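Local atomic coordinates of major pilin backbone protein T-antigen, T13 (Streptococcus pyogenes, PDB entry 6BBT), a protein that forms the repeating backbone subunit of the group A streptococcal pilus and serves as the T13 serotyping antigen, with isopeptide-containing Ig-like domains probably lending it stability. Residues T244-K249 against K256-G261; I230-T235 against S269-V274; T29-T34 against I109-K114; F82-V87 against Y95-S100. One frame throughout, in Å; residues are numbered along the deposited sequence.

Interaction 1 (T244-K249 against K256-G261)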
loop_
_atom_site.group_PDB
_atom_site.type_symbol
_atom_site.label_atom_id
_atom_site.label_comp_id
_atom_site.label_asym_id
_atom_site.label_seq_id
_atom_site.Cartn_x
_atom_site.Cartn_y
_atom_site.Cartn_z
ATOM N N THR A 244 5.112 29.727 -22.534
ATOM C CA THR A 244 4.561 28.961 -21.415
ATOM C C THR A 244 5.678 28.430 -20.531
ATOM O O THR A 244 6.679 27.891 -21.030
ATOM C CB THR A 244 3.734 27.792 -21.957
ATOM O OG1 THR A 244 2.755 28.301 -22.881
ATOM C CG2 THR A 244 3.052 27.021 -20.838
ATOM N N THR A 245 5.512 28.598 -19.228
ATOM C CA THR A 245 6.429 28.057 -18.226
ATOM C C THR A 245 5.568 27.506 -17.093
ATOM O O THR A 245 4.372 27.811 -17.016
ATOM C CB THR A 245 7.384 29.140 -17.672
ATOM O OG1 THR A 245 6.621 30.213 -17.122
ATOM C CG2 THR A 245 8.281 29.702 -18.767
ATOM N N ALA A 246 6.159 26.695 -16.223
ATOM C CA ALA A 246 5.395 26.089 -15.140
ATOM C C ALA A 246 6.266 25.910 -13.916
ATOM O O ALA A 246 7.488 25.762 -14.039
ATOM C CB ALA A 246 4.796 24.762 -15.588
ATOM N N THR A 247 5.629 25.961 -12.742
ATOM C CA THR A 247 6.286 25.711 -11.476
ATOM C C THR A 247 5.551 24.574 -10.764
ATOM O O THR A 247 4.333 24.413 -10.918
ATOM C CB THR A 247 6.305 26.978 -10.572
ATOM O OG1 THR A 247 4.970 27.418 -10.342
ATOM C CG2 THR A 247 7.070 28.124 -11.223
ATOM N N LEU A 248 6.301 23.790 -9.997
ATOM C CA LEU A 248 5.753 22.731 -9.174
ATOM C C LEU A 248 6.035 23.097 -7.729
ATOM O O LEU A 248 7.190 23.298 -7.353
ATOM C CB LEU A 248 6.391 21.385 -9.534
ATOM C CG LEU A 248 6.106 20.202 -8.598
ATOM C CD1 LEU A 248 4.625 19.869 -8.578
ATOM C CD2 LEU A 248 6.907 18.984 -9.036
ATOM N N LYS A 249 4.972 23.173 -6.938
ATOM C CA LYS A 249 5.035 23.434 -5.504
ATOM C C LYS A 249 4.696 22.111 -4.805
ATOM O O LYS A 249 3.625 21.574 -5.026
ATOM C CB LYS A 249 4.014 24.530 -5.168
ATOM C CG LYS A 249 3.895 24.922 -3.705
ATOM C CD LYS A 249 5.064 25.772 -3.242
ATOM C CE LYS A 249 5.102 25.888 -1.721
ATOM N NZ LYS A 249 3.881 26.533 -1.163
ATOM N N LYS A 256 9.701 24.917 -7.461
ATOM C CA LYS A 256 10.777 24.829 -8.452
ATOM C C LYS A 256 10.151 24.748 -9.836
ATOM O O LYS A 256 8.934 24.581 -9.959
ATOM C CB LYS A 256 11.695 23.628 -8.189
ATOM C CG LYS A 256 10.986 22.290 -8.063
ATOM C CD LYS A 256 11.966 21.122 -8.075
ATOM C CE LYS A 256 11.244 19.785 -8.184
ATOM N NZ LYS A 256 10.556 19.597 -9.498
ATOM N N GLU A 257 10.979 24.881 -10.867
ATOM C CA GLU A 257 10.505 24.790 -12.243
ATOM C C GLU A 257 10.031 23.374 -12.562
ATOM O O GLU A 257 10.661 22.406 -12.178
ATOM C CB GLU A 257 11.575 25.202 -13.262
ATOM C CG GLU A 257 11.031 25.216 -14.688
ATOM C CD GLU A 257 11.957 25.813 -15.734
ATOM O OE1 GLU A 257 11.420 26.309 -16.767
ATOM O OE2 GLU A 257 13.190 25.761 -15.556
ATOM N N TYR A 258 8.895 23.276 -13.240
ATOM C CA TYR A 258 8.464 22.046 -13.877
ATOM C C TYR A 258 8.528 22.295 -15.377
ATOM O O TYR A 258 7.903 23.231 -15.884
ATOM C CB TYR A 258 7.041 21.633 -13.430
ATOM C CG TYR A 258 6.545 20.459 -14.233
ATOM C CD1 TYR A 258 7.140 19.196 -14.093
ATOM C CD2 TYR A 258 5.553 20.610 -15.189
ATOM C CE1 TYR A 258 6.741 18.121 -14.882
ATOM C CE2 TYR A 258 5.122 19.535 -15.962
ATOM C CZ TYR A 258 5.720 18.294 -15.813
ATOM O OH TYR A 258 5.324 17.243 -16.612
ATOM N N VAL A 259 9.303 21.469 -16.080
ATOM C CA VAL A 259 9.393 21.514 -17.527
ATOM C C VAL A 259 8.298 20.622 -18.105
ATOM O O VAL A 259 8.317 19.398 -17.913
ATOM C CB VAL A 259 10.755 20.983 -18.021
ATOM C CG1 VAL A 259 10.799 20.911 -19.551
ATOM C CG2 VAL A 259 11.871 21.865 -17.477
ATOM N N LEU A 260 7.383 21.233 -18.855
ATOM C CA LEU A 260 6.238 20.538 -19.408
ATOM C C LEU A 260 6.734 19.455 -20.340
ATOM O O LEU A 260 7.637 19.702 -21.125
ATOM C CB LEU A 260 5.329 21.521 -20.169
ATOM C CG LEU A 260 4.579 22.584 -19.360
ATOM C CD1 LEU A 260 3.820 23.507 -20.298
ATOM C CD2 LEU A 260 3.612 21.956 -18.395
ATOM N N GLY A 261 6.157 18.261 -20.233
ATOM C CA GLY A 261 6.635 17.065 -20.964
ATOM C C GLY A 261 7.546 16.127 -20.177
ATOM O O GLY A 261 7.790 14.999 -20.620
HETATM O O HOH W 1 8.544 25.432 -17.310
#
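L248 with K256, and A246 with Y258, are joined by main-chain hydrogen bonds, with T247 and E257 facing each other between them. L248 and K256 form an antiparallel hydrogen-bonded pair: L248 N to K256 O spans 2.7 Å and K256 N to L248 O 3.0 Å, the first running almost straight along the acceptor's C=O bond (170°). T247 and E257 follow as the non-hydrogen-bonded pair, their CA atoms 4.4 Å apart. The third bond, Y258 N to A246 O at 3.0 Å, meets its carbonyl from 49° out of the plane, and the chain turns away beyond it. There a water takes over: it accepts from A246 N at 2.9 Å and lies within donating distance of Y258 O and E257 OE1.

Apolar contacts occupy one face. L248 CB meets Y258 CB at 4.0 Å, A246 CB sits at the edge of the Y258 ring, and L260 spreads its two methyls, CD1 to T244 CG2 at 3.6 Å and CD2 to A246 CB. The Y258 hydroxyl is bonded outside the pair, to N262 O and L234 N.

Two antiparallel strands that follow each other in the chain, 242-250 and 253-257, make this a beta hairpin; beyond Y258 the second arm leaves toward strand 231-236.

Interaction 2 (I230-T235 against S269-V274)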
loop_
_atom_site.group_PDB
_atom_site.type_symbol
_atom_site.label_atom_id
_atom_site.label_comp_id
_atom_site.label_asym_id
_atom_site.label_seq_id
_atom_site.Cartn_x
_atom_site.Cartn_y
_atom_site.Cartn_z
ATOM N N ILE A 230 3.351 6.928 -8.466
ATOM C CA ILE A 230 3.208 6.859 -9.922
ATOM C C ILE A 230 3.856 8.077 -10.536
ATOM O O ILE A 230 4.074 9.067 -9.860
ATOM C CB ILE A 230 1.751 6.703 -10.408
ATOM C CG1 ILE A 230 0.852 7.865 -9.993
ATOM C CG2 ILE A 230 1.200 5.372 -9.919
ATOM C CD1 ILE A 230 -0.448 7.872 -10.781
ATOM N N SER A 231 4.165 8.000 -11.813
ATOM C CA SER A 231 4.744 9.114 -12.517
ATOM C C SER A 231 3.705 9.684 -13.474
ATOM O O SER A 231 2.859 8.950 -13.991
ATOM C CB SER A 231 5.987 8.685 -13.260
ATOM O OG SER A 231 7.011 8.348 -12.353
ATOM N N TYR A 232 3.752 10.992 -13.675
ATOM C CA TYR A 232 2.878 11.664 -14.627
ATOM C C TYR A 232 3.653 12.649 -15.487
ATOM O O TYR A 232 4.730 13.092 -15.110
ATOM C CB TYR A 232 1.741 12.404 -13.914
ATOM C CG TYR A 232 2.174 13.526 -12.997
ATOM C CD1 TYR A 232 2.380 14.819 -13.482
ATOM C CD2 TYR A 232 2.382 13.299 -11.632
ATOM C CE1 TYR A 232 2.772 15.856 -12.640
ATOM C CE2 TYR A 232 2.775 14.326 -10.787
ATOM C CZ TYR A 232 2.973 15.597 -11.296
ATOM O OH TYR A 232 3.354 16.621 -10.455
ATOM N N LYS A 233 3.095 12.992 -16.639
ATOM C CA LYS A 233 3.601 14.121 -17.374
ATOM C C LYS A 233 2.461 14.991 -17.890
ATOM O O LYS A 233 1.390 14.492 -18.266
ATOM C CB LYS A 233 4.562 13.705 -18.474
ATOM C CG LYS A 233 3.966 12.926 -19.594
ATOM C CD LYS A 233 4.961 12.756 -20.742
ATOM C CE LYS A 233 6.020 11.714 -20.430
ATOM N NZ LYS A 233 6.573 11.115 -21.685
ATOM N N LEU A 234 2.703 16.294 -17.844
ATOM C CA LEU A 234 1.734 17.300 -18.258
ATOM C C LEU A 234 2.351 18.082 -19.396
ATOM O O LEU A 234 3.499 18.492 -19.312
ATOM C CB LEU A 234 1.412 18.242 -17.103
ATOM C CG LEU A 234 0.408 19.367 -17.409
ATOM C CD1 LEU A 234 -0.975 18.800 -17.697
ATOM C CD2 LEU A 234 0.375 20.368 -16.260
ATOM N N THR A 235 1.595 18.271 -20.466
ATOM C CA THR A 235 2.003 19.160 -21.542
ATOM C C THR A 235 0.882 20.143 -21.834
ATOM O O THR A 235 -0.264 19.934 -21.422
ATOM C CB THR A 235 2.314 18.382 -22.826
ATOM O OG1 THR A 235 1.164 17.644 -23.209
ATOM C CG2 THR A 235 3.447 17.424 -22.629
ATOM N N SER A 269 3.804 14.502 -0.368
ATOM C CA SER A 269 3.367 15.902 -0.309
ATOM C C SER A 269 2.365 16.243 -1.418
ATOM O O SER A 269 2.506 15.783 -2.539
ATOM C CB SER A 269 4.562 16.845 -0.369
ATOM O OG SER A 269 5.318 16.633 -1.529
ATOM N N ALA A 270 1.370 17.064 -1.094
ATOM C CA ALA A 270 0.414 17.586 -2.089
ATOM C C ALA A 270 1.078 18.520 -3.106
ATOM O O ALA A 270 1.703 19.497 -2.706
ATOM C CB ALA A 270 -0.717 18.307 -1.387
ATOM N N ASP A 271 0.941 18.207 -4.402
ATOM C CA ASP A 271 1.583 18.964 -5.502
ATOM C C ASP A 271 0.598 20.032 -6.029
ATOM O O ASP A 271 -0.611 19.772 -6.152
ATOM C CB ASP A 271 1.914 18.072 -6.717
ATOM C CG ASP A 271 3.176 17.197 -6.562
ATOM O OD1 ASP A 271 3.900 17.341 -5.539
ATOM O OD2 ASP A 271 3.414 16.358 -7.533
ATOM N N GLU A 272 1.117 21.209 -6.355
ATOM C CA GLU A 272 0.405 22.145 -7.215
ATOM C C GLU A 272 1.314 22.640 -8.324
ATOM O O GLU A 272 2.426 23.128 -8.063
ATOM C CB GLU A 272 -0.187 23.328 -6.458
ATOM C CG GLU A 272 -1.104 24.142 -7.375
ATOM C CD GLU A 272 -1.700 25.386 -6.747
ATOM O OE1 GLU A 272 -1.452 25.631 -5.544
ATOM O OE2 GLU A 272 -2.426 26.105 -7.486
ATOM N N ILE A 273 0.837 22.491 -9.555
ATOM C CA ILE A 273 1.503 22.999 -10.730
ATOM C C ILE A 273 0.749 24.232 -11.194
ATOM O O ILE A 273 -0.470 24.189 -11.357
ATOM C CB ILE A 273 1.577 21.950 -11.862
ATOM C CG1 ILE A 273 2.506 20.792 -11.452
ATOM C CG2 ILE A 273 2.086 22.581 -13.155
ATOM C CD1 ILE A 273 2.582 19.654 -12.453
ATOM N N VAL A 274 1.478 25.331 -11.383
ATOM C CA VAL A 274 0.919 26.563 -11.929
ATOM C C VAL A 274 1.589 26.740 -13.270
ATOM O O VAL A 274 2.816 26.840 -13.343
ATOM C CB VAL A 274 1.176 27.788 -11.022
ATOM C CG1 VAL A 274 0.588 29.046 -11.654
ATOM C CG2 VAL A 274 0.579 27.572 -9.639
#
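Y232 and D271 meet through one hydrogen bond, Y232 OH to D271 OD2 at 2.9 Å. The oxygen lies at the edge of the ring and in its plane, while the hydroxyl reaches it on the anti side, 32° out of the carboxylate plane; the two flat groups are turned 63° from each other. I273 and Y232 reach toward each other from opposite directions, and the I273 CD1 methyl sits at the ring edge, 3.8 Å from Y232 CE1. Beside this, L234 CD2 and I273 CG2 slide past each other at 4.2 Å.

The strands themselves do not pair. The axes of strand segments 231-235 and 271-274 approach to 10.8 Å and run nearly parallel, so that the two segments meet through side chains. In Y232 the ring leaves between the backbone N and the carbonyl carbon (chi1 63°), which carries its hydroxyl across to D271. L159 of strand 148-166 and L248 of strand 242-250 give the pair apolar neighbours, while E250 also touches D271.

All four touching residues are buried. The phenol therefore gives a buried carboxylate oxygen a directed donor, which would be expected to offset part of the cost of placing D271 in the interior.

Interaction 3 (T29-T34 against I109-K114)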
loop_
_atom_site.group_PDB
_atom_site.type_symbol
_atom_site.label_atom_id
_atom_site.label_comp_id
_atom_site.label_asym_id
_atom_site.label_seq_id
_atom_site.Cartn_x
_atom_site.Cartn_y
_atom_site.Cartn_z
ATOM N N THR A 29 0.108 -5.241 -4.378
ATOM C CA THR A 29 1.275 -5.548 -3.550
ATOM C C THR A 29 1.047 -6.816 -2.733
ATOM O O THR A 29 -0.063 -7.362 -2.718
ATOM C CB THR A 29 1.627 -4.357 -2.620
ATOM O OG1 THR A 29 2.951 -4.517 -2.089
ATOM C CG2 THR A 29 0.615 -4.220 -1.491
ATOM N N THR A 30 2.099 -7.298 -2.080
ATOM C CA THR A 30 1.960 -8.475 -1.211
ATOM C C THR A 30 2.423 -8.082 0.166
ATOM O O THR A 30 3.199 -7.141 0.323
ATOM C CB THR A 30 2.783 -9.682 -1.695
ATOM O OG1 THR A 30 4.159 -9.312 -1.716
ATOM C CG2 THR A 30 2.350 -10.089 -3.084
ATOM N N PHE A 31 1.899 -8.765 1.163
ATOM C CA PHE A 31 2.446 -8.700 2.511
ATOM C C PHE A 31 2.951 -10.084 2.876
ATOM O O PHE A 31 2.308 -11.078 2.580
ATOM C CB PHE A 31 1.390 -8.230 3.513
ATOM C CG PHE A 31 0.953 -6.833 3.272
ATOM C CD1 PHE A 31 1.635 -5.779 3.854
ATOM C CD2 PHE A 31 -0.073 -6.561 2.393
ATOM C CE1 PHE A 31 1.263 -4.475 3.614
ATOM C CE2 PHE A 31 -0.453 -5.245 2.132
ATOM C CZ PHE A 31 0.220 -4.202 2.745
ATOM N N THR A 32 4.101 -10.128 3.538
ATOM C CA THR A 32 4.753 -11.364 3.882
ATOM C C THR A 32 4.859 -11.467 5.394
ATOM O O THR A 32 5.310 -10.541 6.057
ATOM C CB THR A 32 6.139 -11.422 3.232
ATOM O OG1 THR A 32 5.966 -11.506 1.823
ATOM C CG2 THR A 32 6.939 -12.650 3.699
ATOM N N PHE A 33 4.428 -12.605 5.922
ATOM C CA PHE A 33 4.564 -12.895 7.336
ATOM C C PHE A 33 5.662 -13.949 7.495
ATOM O O PHE A 33 5.798 -14.845 6.659
ATOM C CB PHE A 33 3.229 -13.365 7.885
ATOM C CG PHE A 33 2.101 -12.549 7.372
ATOM C CD1 PHE A 33 1.948 -11.251 7.801
ATOM C CD2 PHE A 33 1.299 -13.020 6.344
ATOM C CE1 PHE A 33 0.950 -10.447 7.270
ATOM C CE2 PHE A 33 0.282 -12.230 5.825
ATOM C CZ PHE A 33 0.121 -10.940 6.290
ATOM N N THR A 34 6.451 -13.792 8.549
ATOM C CA THR A 34 7.586 -14.646 8.826
ATOM C C THR A 34 7.355 -15.291 10.175
ATOM O O THR A 34 6.880 -14.648 11.108
ATOM C CB THR A 34 8.890 -13.843 8.918
ATOM O OG1 THR A 34 9.017 -13.012 7.770
ATOM C CG2 THR A 34 10.086 -14.779 8.964
ATOM N N ILE A 109 2.939 2.970 1.799
ATOM C CA ILE A 109 2.344 1.922 2.627
ATOM C C ILE A 109 2.900 1.991 4.050
ATOM O O ILE A 109 4.099 2.186 4.236
ATOM C CB ILE A 109 2.561 0.555 1.975
ATOM C CG1 ILE A 109 1.793 0.534 0.635
ATOM C CG2 ILE A 109 2.099 -0.565 2.891
ATOM C CD1 ILE A 109 1.828 -0.770 -0.107
ATOM N N GLN A 110 2.011 1.868 5.029
ATOM C CA GLN A 110 2.353 1.779 6.447
ATOM C C GLN A 110 2.181 0.328 6.903
ATOM O O GLN A 110 1.071 -0.232 6.828
ATOM C CB GLN A 110 1.476 2.724 7.264
ATOM C CG GLN A 110 1.649 4.202 6.896
ATOM C CD GLN A 110 0.838 4.646 5.660
ATOM O OE1 GLN A 110 -0.399 4.559 5.646
ATOM N NE2 GLN A 110 1.529 5.145 4.637
ATOM N N TYR A 111 3.281 -0.270 7.362
ATOM C CA TYR A 111 3.356 -1.696 7.729
ATOM C C TYR A 111 3.177 -1.936 9.237
ATOM O O TYR A 111 3.639 -1.157 10.036
ATOM C CB TYR A 111 4.707 -2.270 7.300
ATOM C CG TYR A 111 4.864 -2.307 5.808
ATOM C CD1 TYR A 111 5.300 -1.190 5.112
ATOM C CD2 TYR A 111 4.560 -3.454 5.089
ATOM C CE1 TYR A 111 5.443 -1.217 3.740
ATOM C CE2 TYR A 111 4.676 -3.487 3.707
ATOM C CZ TYR A 111 5.119 -2.364 3.041
ATOM O OH TYR A 111 5.247 -2.374 1.667
ATOM N N ASP A 112 2.499 -3.007 9.600
ATOM C CA ASP A 112 2.246 -3.325 10.993
ATOM C C ASP A 112 3.530 -3.922 11.598
ATOM O O ASP A 112 4.000 -4.978 11.168
ATOM C CB ASP A 112 1.103 -4.324 11.079
ATOM C CG ASP A 112 0.598 -4.531 12.501
ATOM O OD1 ASP A 112 1.298 -4.186 13.482
ATOM O OD2 ASP A 112 -0.527 -5.040 12.623
ATOM N N GLY A 113 4.096 -3.213 12.562
ATOM C CA GLY A 113 5.298 -3.655 13.269
ATOM C C GLY A 113 5.096 -4.588 14.469
ATOM O O GLY A 113 6.083 -4.951 15.132
ATOM N N LYS A 114 3.854 -4.992 14.759
ATOM C CA LYS A 114 3.592 -5.865 15.910
ATOM C C LYS A 114 4.236 -7.239 15.817
ATOM O O LYS A 114 4.264 -7.869 14.753
ATOM C CB LYS A 114 2.102 -6.070 16.158
ATOM C CG LYS A 114 1.489 -5.054 17.097
ATOM C CD LYS A 114 0.144 -5.555 17.606
ATOM C CE LYS A 114 -0.674 -4.442 18.236
ATOM N NZ LYS A 114 -0.028 -3.926 19.471
HETATM O O HOH W 2 4.132 -4.389 0.478
#
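F31 and Y111 supply the aromatic part of this contact. Their ring centroids lie 5.6 Å apart with the planes at 58°, an oblique meeting in which F31 CE1 comes to 3.6 Å from Y111 CE2. Both side chains start from the same torsion, CG anti to the carbonyl carbon (chi1 -65° for F31 and -67° for Y111), and although neither leaves its backbone aimed at the other segment, the far ends of the rings converge.

Aliphatic contacts gather round I109, whose two branches divide the work. Its CG2 methyl sits at the edge of the F31 ring, 4.1 Å from F31 CE1, and also lies 3.4 Å above the plane of the Y111 ring, offset toward the rim, so that it touches both aromatics. The CD1 methyl reaches out to meet T29 CG2 tip to tip at 3.9 Å.

Polar contact across the segments is carried by a water. It is hydrogen-bonded to T29 OG1 at 2.8 Å and Y111 OH at 2.6 Å, and donates to T30 O at 2.9 Å. It lies in the plane of the Y111 ring, at its edge, and above one face of F31. Three bonds from two segments thus fix the water beside the apolar cluster. Farther along, D112 OD1 accepts from K114 N, an Asx turn that shapes the loop after Y111.

Around the contact, K15 makes a cation-pi interaction with F31, and N152 of strand 148-166 also touches that ring. Strand 29-37 is flanked by its sheet neighbours 62-67 and 93-101, whereas strand 109-110 pairs with 148-166 in the other sheet; the cluster bridges the two.

Interaction 4 (F82-V87 against Y95-S100)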
loop_
_atom_site.group_PDB
_atom_site.type_symbol
_atom_site.label_atom_id
_atom_site.label_comp_id
_atom_site.label_asym_id
_atom_site.label_seq_id
_atom_site.Cartn_x
_atom_site.Cartn_y
_atom_site.Cartn_z
ATOM N N PHE A 82 0.169 -20.594 8.640
ATOM C CA PHE A 82 1.358 -21.419 8.719
ATOM C C PHE A 82 0.900 -22.820 9.055
ATOM O O PHE A 82 -0.074 -23.011 9.787
ATOM C CB PHE A 82 2.282 -20.910 9.795
ATOM C CG PHE A 82 2.904 -19.599 9.480
ATOM C CD1 PHE A 82 4.002 -19.526 8.631
ATOM C CD2 PHE A 82 2.421 -18.437 10.059
ATOM C CE1 PHE A 82 4.603 -18.311 8.368
ATOM C CE2 PHE A 82 3.014 -17.221 9.801
ATOM C CZ PHE A 82 4.106 -17.157 8.954
ATOM N N ASN A 83 1.610 -23.802 8.522
ATOM C CA ASN A 83 1.220 -25.175 8.696
ATOM C C ASN A 83 2.300 -25.945 9.440
ATOM O O ASN A 83 3.413 -26.105 8.934
ATOM C CB ASN A 83 0.948 -25.789 7.341
ATOM C CG ASN A 83 0.416 -27.193 7.446
ATOM O OD1 ASN A 83 -0.025 -27.629 8.513
ATOM N ND2 ASN A 83 0.471 -27.919 6.342
ATOM N N PHE A 84 1.958 -26.406 10.645
ATOM C CA PHE A 84 2.875 -27.187 11.475
ATOM C C PHE A 84 2.779 -28.703 11.245
ATOM O O PHE A 84 3.666 -29.438 11.691
ATOM C CB PHE A 84 2.673 -26.852 12.957
ATOM C CG PHE A 84 2.969 -25.418 13.284
ATOM C CD1 PHE A 84 4.283 -24.978 13.370
ATOM C CD2 PHE A 84 1.939 -24.506 13.482
ATOM C CE1 PHE A 84 4.569 -23.653 13.654
ATOM C CE2 PHE A 84 2.218 -23.186 13.771
ATOM C CZ PHE A 84 3.532 -22.756 13.854
ATOM N N GLU A 85 1.726 -29.159 10.555
ATOM C CA GLU A 85 1.588 -30.563 10.119
ATOM C C GLU A 85 2.854 -31.129 9.486
ATOM O O GLU A 85 3.165 -32.301 9.686
ATOM C CB GLU A 85 0.434 -30.691 9.108
ATOM C CG GLU A 85 0.226 -32.054 8.443
ATOM C CD GLU A 85 -0.345 -33.092 9.387
ATOM O OE1 GLU A 85 -1.451 -33.604 9.107
ATOM O OE2 GLU A 85 0.297 -33.398 10.416
ATOM N N THR A 86 3.567 -30.298 8.725
ATOM C CA THR A 86 4.727 -30.727 7.946
ATOM C C THR A 86 6.042 -30.824 8.732
ATOM O O THR A 86 7.056 -31.213 8.168
ATOM C CB THR A 86 4.947 -29.779 6.734
ATOM O OG1 THR A 86 5.318 -28.473 7.191
ATOM C CG2 THR A 86 3.679 -29.677 5.871
ATOM N N VAL A 87 6.038 -30.477 10.016
ATOM C CA VAL A 87 7.269 -30.362 10.787
ATOM C C VAL A 87 7.602 -31.679 11.512
ATOM O O VAL A 87 6.701 -32.349 12.025
ATOM C CB VAL A 87 7.145 -29.218 11.818
ATOM C CG1 VAL A 87 8.438 -29.035 12.621
ATOM C CG2 VAL A 87 6.760 -27.917 11.107
ATOM N N TYR A 95 6.337 -25.653 21.716
ATOM C CA TYR A 95 7.335 -25.075 20.849
ATOM C C TYR A 95 6.894 -23.653 20.513
ATOM O O TYR A 95 5.774 -23.432 20.058
ATOM C CB TYR A 95 7.504 -25.953 19.618
ATOM C CG TYR A 95 8.121 -27.306 19.937
ATOM C CD1 TYR A 95 7.322 -28.392 20.315
ATOM C CD2 TYR A 95 9.497 -27.502 19.851
ATOM C CE1 TYR A 95 7.886 -29.629 20.598
ATOM C CE2 TYR A 95 10.070 -28.735 20.132
ATOM C CZ TYR A 95 9.263 -29.792 20.507
ATOM O OH TYR A 95 9.835 -31.021 20.785
ATOM N N ARG A 96 7.782 -22.709 20.785
ATOM C CA ARG A 96 7.463 -21.295 20.773
ATOM C C ARG A 96 8.125 -20.588 19.596
ATOM O O ARG A 96 9.335 -20.721 19.379
ATOM C CB ARG A 96 7.917 -20.644 22.061
ATOM C CG ARG A 96 7.521 -19.181 22.181
ATOM C CD ARG A 96 7.671 -18.712 23.615
ATOM N NE ARG A 96 6.592 -19.225 24.454
ATOM C CZ ARG A 96 6.600 -19.224 25.789
ATOM N NH1 ARG A 96 7.636 -18.756 26.472
ATOM N NH2 ARG A 96 5.557 -19.711 26.450
ATOM N N TYR A 97 7.321 -19.810 18.876
ATOM C CA TYR A 97 7.781 -19.095 17.690
ATOM C C TYR A 97 7.375 -17.636 17.764
ATOM O O TYR A 97 6.435 -17.283 18.477
ATOM C CB TYR A 97 7.140 -19.688 16.444
ATOM C CG TYR A 97 7.354 -21.160 16.197
ATOM C CD1 TYR A 97 6.609 -22.121 16.873
ATOM C CD2 TYR A 97 8.263 -21.592 15.233
ATOM C CE1 TYR A 97 6.793 -23.474 16.622
ATOM C CE2 TYR A 97 8.442 -22.935 14.963
ATOM C CZ TYR A 97 7.708 -23.871 15.658
ATOM O OH TYR A 97 7.904 -25.203 15.375
ATOM N N THR A 98 8.066 -16.807 16.988
ATOM C CA THR A 98 7.712 -15.407 16.836
ATOM C C THR A 98 7.203 -15.206 15.403
ATOM O O THR A 98 7.824 -15.683 14.451
ATOM C CB THR A 98 8.905 -14.503 17.170
ATOM O OG1 THR A 98 9.370 -14.815 18.495
ATOM C CG2 THR A 98 8.517 -13.024 17.104
ATOM N N VAL A 99 6.052 -14.543 15.270
ATOM C CA VAL A 99 5.464 -14.216 13.960
ATOM C C VAL A 99 5.473 -12.696 13.802
ATOM O O VAL A 99 5.108 -11.969 14.724
ATOM C CB VAL A 99 4.036 -14.783 13.824
ATOM C CG1 VAL A 99 3.347 -14.338 12.516
ATOM C CG2 VAL A 99 4.089 -16.290 13.899
ATOM N N SER A 100 5.930 -12.226 12.650
ATOM C CA SER A 100 5.945 -10.800 12.345
ATOM C C SER A 100 5.612 -10.593 10.885
ATOM O O SER A 100 5.558 -11.556 10.112
ATOM C CB SER A 100 7.310 -10.201 12.647
ATOM O OG SER A 100 8.294 -10.877 11.908
#
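F84 and Y97 make the tighter half of this contact. F84 CE1 stands 3.6 Å above one face of the Y97 ring, offset toward its rim, and is 3.7 Å from both Y97 CE1 and Y97 CZ. The planes are 46° apart and the centroids 5.1 Å, so the pair is oblique, and the two side chains slide past each other in opposite directions. The Y97 hydroxyl is held outside the pair by E55 O. F82 and V99 pack in the same manner but more sparsely, with a single approach of 4.0 Å from F82 CE2 to V99 CG1; that methyl lies anti to the backbone N (chi1 174°), a torsion that directs it toward the ring. I35 of strand 29-37 touches all four residues and so closes the cluster.

The outer side is of another kind. From F84 the chain folds through a type I turn, closed by V87 N to F84 O at 3.1 Å, where E85 and T86 are exposed. N83 OD1 accepts from E85 N in an Asx turn, the donor standing 57° out of the carbonyl plane. On the other segment R96 forms a salt bridge with D119, its side chain making no contact with segment 82-87.

CA atoms of F82 and V99 are 9.8 Å apart and no hydrogen bond crosses between the segments. That spacing, with large, mostly apolar residues projecting inward from strand 77-83 and the turn after it, and from strand 93-101 of the other sheet, is the core of a beta sandwich, as expected for an Ig-like pilin domain.

Overall arrangement
The four contacts fall into two pairs, one toward each end of this elongated chain. Interactions 1 and 2 have centres about 9 Å apart and touch: K249 N lies 2.8 Å from E272 O, joining strands 242-250 and 271-279. Interactions 3 and 4, centres about 18 Å apart, meet where T34 N approaches S100 O at 2.9 Å, between strands 29-37 and 93-101. Interactions 2 and 4 are fully buried and join facing sheets, one combining a hydrogen bond with apolar contacts, the other purely apolar and aromatic across the segments. Interactions 1 and 3 are only partly buried, and each includes a bridging water; 3 joins sheets, whereas 1 is held by backbone bonds between neighbouring strands.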